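Side-chain contact in putative methyltransferase (Porphyromonas gingivalis, PDB 3LL7), which is probably an S-adenosylmethionine-dependent methyltransferase whose substrate has not been established: residues G105-A110 and L206-P211. Numbering follows the deposited sequence. Where two conformers were deposited one is given.
Sequences GIDFIA and LAKLSP. With FMT (formic acid), chain D.
D107 and K208 meet across this contact in a single ion pair, with CA atoms 9.9 Å apart and only 52 Å² buried between the segments. Along 105-110, G105 comes first, at the N-cap of helix 106-112, and its O receives the N-H of I109. Next comes I106, whose backbone N lies 3.3 Å from O1 of a formate, probably from the crystallisation liquor, without a hydrogen bond being assigned. The N-H of D107 makes a nearly straight hydrogen bond to that oxygen, 3.2 Å from N to O1 with an N-H...O angle of 168°. The formate, if ionised, would be drawn to the first turn, where amide N-H groups project and the helix dipole would attract negative charge.

The D107 side chain leaves the same turn toward strand 204-209. With CG anti to its carbonyl carbon (chi1 -71°), the carboxylate stays beside the backbone N, and OD2 points at K208. The lysine crosses it at about a right angle; a bend at chi3 (139°) brings NZ to 3.7 Å from OD2, a long salt bridge without a hydrogen bond, and CD passes 4.0 Å from the same oxygen. Stronger partners hold both ends: Y168 OH bonds OD2, S79 OG bonds both OD1 and K208 NZ, and D170 forms a second salt bridge with NZ. Helix 106-112 follows strand 96-99, whose C-terminal end borders the cofactor cleft in Rossmann-like methyltransferases, consistent with formate marking a pocket there. The chemistry implies a shared polar network of D107, S79, Y168, D170 and K208, paired with two carboxylates, that ties helix 106-112 to strand 204-209, the long D107-K208 pair adding a mainly electrostatic link.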
ATOM      1  N   GLY A 105     -12.320   8.141  -5.410  1.00  8.92           N
ATOM      2  CA  GLY A 105     -12.989   7.127  -6.237  1.00  9.22           C
ATOM      3  C   GLY A 105     -12.050   6.198  -7.006  1.00  9.08           C
ATOM      4  O   GLY A 105     -12.492   5.395  -7.841  1.00  8.95           O
ATOM      5  N   ILE A 106     -10.753   6.279  -6.739  0.50  8.90           N
ATOM      6  CA  ILE A 106      -9.837   5.429  -7.493  0.50  9.11           C
ATOM      7  C   ILE A 106      -9.956   3.939  -7.145  0.50  9.23           C
ATOM      8  O   ILE A 106      -9.759   3.090  -8.020  0.50  9.06           O
ATOM      9  CB  ILE A 106      -8.388   5.893  -7.400  0.50  9.15           C
ATOM     10  CG1 ILE A 106      -7.538   5.132  -8.427  0.50  8.90           C
ATOM     11  CG2 ILE A 106      -7.885   5.742  -5.977  0.50  8.95           C
ATOM     12  CD1 ILE A 106      -6.093   5.541  -8.474  0.50  8.08           C
ATOM     13  N   ASP A 107     -10.283   3.621  -5.890  1.00  9.22           N
ATOM     14  CA  ASP A 107     -10.574   2.237  -5.533  1.00  9.63           C
ATOM     15  C   ASP A 107     -11.877   1.794  -6.219  1.00  9.42           C
ATOM     16  O   ASP A 107     -11.945   0.697  -6.771  1.00  9.61           O
ATOM     17  CB  ASP A 107     -10.644   2.078  -4.001  1.00 10.36           C
ATOM     18  CG  ASP A 107      -9.261   2.190  -3.331  1.00 12.45           C
ATOM     19  OD1 ASP A 107      -8.248   1.964  -4.008  1.00 15.53           O
ATOM     20  OD2 ASP A 107      -9.184   2.488  -2.122  1.00 19.34           O
ATOM     21  N   PHE A 108     -12.903   2.644  -6.194  1.00  8.44           N
ATOM     22  CA  PHE A 108     -14.184   2.297  -6.800  1.00  8.23           C
ATOM     23  C   PHE A 108     -13.967   2.031  -8.281  1.00  7.91           C
ATOM     24  O   PHE A 108     -14.460   1.036  -8.792  1.00  7.96           O
ATOM     25  CB  PHE A 108     -15.198   3.429  -6.651  1.00  7.72           C
ATOM     26  CG  PHE A 108     -16.529   3.140  -7.251  1.00  7.15           C
ATOM     27  CD1 PHE A 108     -17.394   2.236  -6.642  1.00  9.00           C
ATOM     28  CD2 PHE A 108     -16.967   3.823  -8.396  1.00  8.30           C
ATOM     29  CE1 PHE A 108     -18.681   1.980  -7.174  1.00 10.33           C
ATOM     30  CE2 PHE A 108     -18.244   3.570  -8.940  1.00  9.85           C
ATOM     31  CZ  PHE A 108     -19.099   2.640  -8.326  1.00  9.18           C
ATOM     32  N   ILE A 109     -13.190   2.890  -8.939  1.00  7.51           N
ATOM     33  CA  ILE A 109     -12.883   2.716 -10.373  1.00  8.57           C
ATOM     34  C   ILE A 109     -12.169   1.366 -10.620  1.00  8.67           C
ATOM     35  O   ILE A 109     -12.495   0.652 -11.580  1.00  8.63           O
ATOM     36  CB  ILE A 109     -12.041   3.906 -10.926  1.00  8.90           C
ATOM     37  CG1 ILE A 109     -12.835   5.226 -10.826  1.00 10.70           C
ATOM     38  CG2 ILE A 109     -11.593   3.667 -12.377  1.00 10.94           C
ATOM     39  CD1 ILE A 109     -14.028   5.274 -11.709  1.00 15.42           C
ATOM     40  N   ALA A 110     -11.244   1.005  -9.724  1.00  8.79           N
ATOM     41  CA  ALA A 110     -10.516  -0.270  -9.865  1.00  9.22           C
ATOM     42  C   ALA A 110     -11.475  -1.443  -9.727  1.00  9.61           C
ATOM     43  O   ALA A 110     -11.341  -2.421 -10.444  1.00 10.38           O
ATOM     44  CB  ALA A 110      -9.375  -0.390  -8.861  1.00  8.55           C
ATOM     45  N   LEU A 206     -14.672  -6.638   1.553  1.00 12.68           N
ATOM     46  CA  LEU A 206     -13.217  -6.394   1.371  1.00 12.89           C
ATOM     47  C   LEU A 206     -12.908  -5.079   2.085  1.00 13.04           C
ATOM     48  O   LEU A 206     -13.503  -4.043   1.746  1.00 13.45           O
ATOM     49  CB  LEU A 206     -12.876  -6.270  -0.115  1.00 13.28           C
ATOM     50  CG  LEU A 206     -11.382  -6.101  -0.471  1.00 14.67           C
ATOM     51  CD1 LEU A 206     -10.542  -7.334  -0.030  1.00 17.65           C
ATOM     52  CD2 LEU A 206     -11.184  -5.781  -1.957  1.00 16.29           C
ATOM     53  N   ALA A 207     -12.054  -5.136   3.100  1.00 12.24           N
ATOM     54  CA  ALA A 207     -11.697  -3.962   3.886  1.00 12.67           C
ATOM     55  C   ALA A 207     -10.241  -3.628   3.648  1.00 12.65           C
ATOM     56  O   ALA A 207      -9.375  -4.516   3.702  1.00 12.87           O
ATOM     57  CB  ALA A 207     -11.928  -4.216   5.366  1.00 12.85           C
ATOM     58  N   LYS A 208      -9.983  -2.354   3.367  1.00 12.20           N
ATOM     59  CA  LYS A 208      -8.620  -1.873   3.208  1.00 12.34           C
ATOM     60  C   LYS A 208      -8.210  -1.213   4.496  1.00 12.82           C
ATOM     61  O   LYS A 208      -8.862  -0.272   4.952  1.00 12.72           O
ATOM     62  CB  LYS A 208      -8.540  -0.842   2.079  1.00 11.88           C
ATOM     63  CG  LYS A 208      -7.147  -0.197   1.977  1.00 15.40           C
ATOM     64  CD  LYS A 208      -7.232   0.970   0.986  1.00 18.94           C
ATOM     65  CE  LYS A 208      -6.468   2.165   1.444  1.00 23.18           C
ATOM     66  NZ  LYS A 208      -6.695   3.277   0.475  1.00 29.21           N
ATOM     67  N   LEU A 209      -7.116  -1.693   5.078  1.00 12.87           N
ATOM     68  CA  LEU A 209      -6.687  -1.243   6.396  1.00 13.57           C
ATOM     69  C   LEU A 209      -5.322  -0.587   6.340  1.00 14.02           C
ATOM     70  O   LEU A 209      -4.518  -0.872   5.448  1.00 13.69           O
ATOM     71  CB  LEU A 209      -6.650  -2.419   7.365  1.00 13.89           C
ATOM     72  CG  LEU A 209      -7.936  -3.221   7.556  1.00 15.77           C
ATOM     73  CD1 LEU A 209      -7.638  -4.457   8.406  1.00 16.05           C
ATOM     74  CD2 LEU A 209      -9.016  -2.364   8.204  1.00 16.57           C
ATOM     75  N   SER A 210      -5.062   0.317   7.295  1.00 15.19           N
ATOM     76  CA  SER A 210      -3.751   0.962   7.400  1.00 15.44           C
ATOM     77  C   SER A 210      -2.606  -0.032   7.593  1.00 16.07           C
ATOM     78  O   SER A 210      -2.758  -0.988   8.338  1.00 16.27           O
ATOM     79  CB  SER A 210      -3.745   1.914   8.593  1.00 15.14           C
ATOM     80  OG  SER A 210      -2.421   2.349   8.840  1.00 15.24           O
ATOM     81  N   PRO A 211      -1.439   0.215   6.963  1.00 17.35           N
ATOM     82  CA  PRO A 211      -0.265  -0.611   7.273  1.00 18.24           C
ATOM     83  C   PRO A 211       0.212  -0.537   8.750  1.00 19.23           C
ATOM     84  O   PRO A 211       1.094  -1.297   9.133  1.00 19.17           O
ATOM     85  CB  PRO A 211       0.830  -0.074   6.329  1.00 17.35           C
ATOM     86  CG  PRO A 211       0.224   0.889   5.464  1.00 18.98           C
ATOM     87  CD  PRO A 211      -1.106   1.320   6.043  1.00 17.70           C
TER
HETATM   88  C   FMT D 503      -9.833   6.263  -2.964  1.00 41.35           C
HETATM   89  O1  FMT D 503     -10.774   5.664  -3.480  1.00 40.41           O
HETATM   90  O2  FMT D 503      -9.693   7.485  -3.029  1.00 41.65           O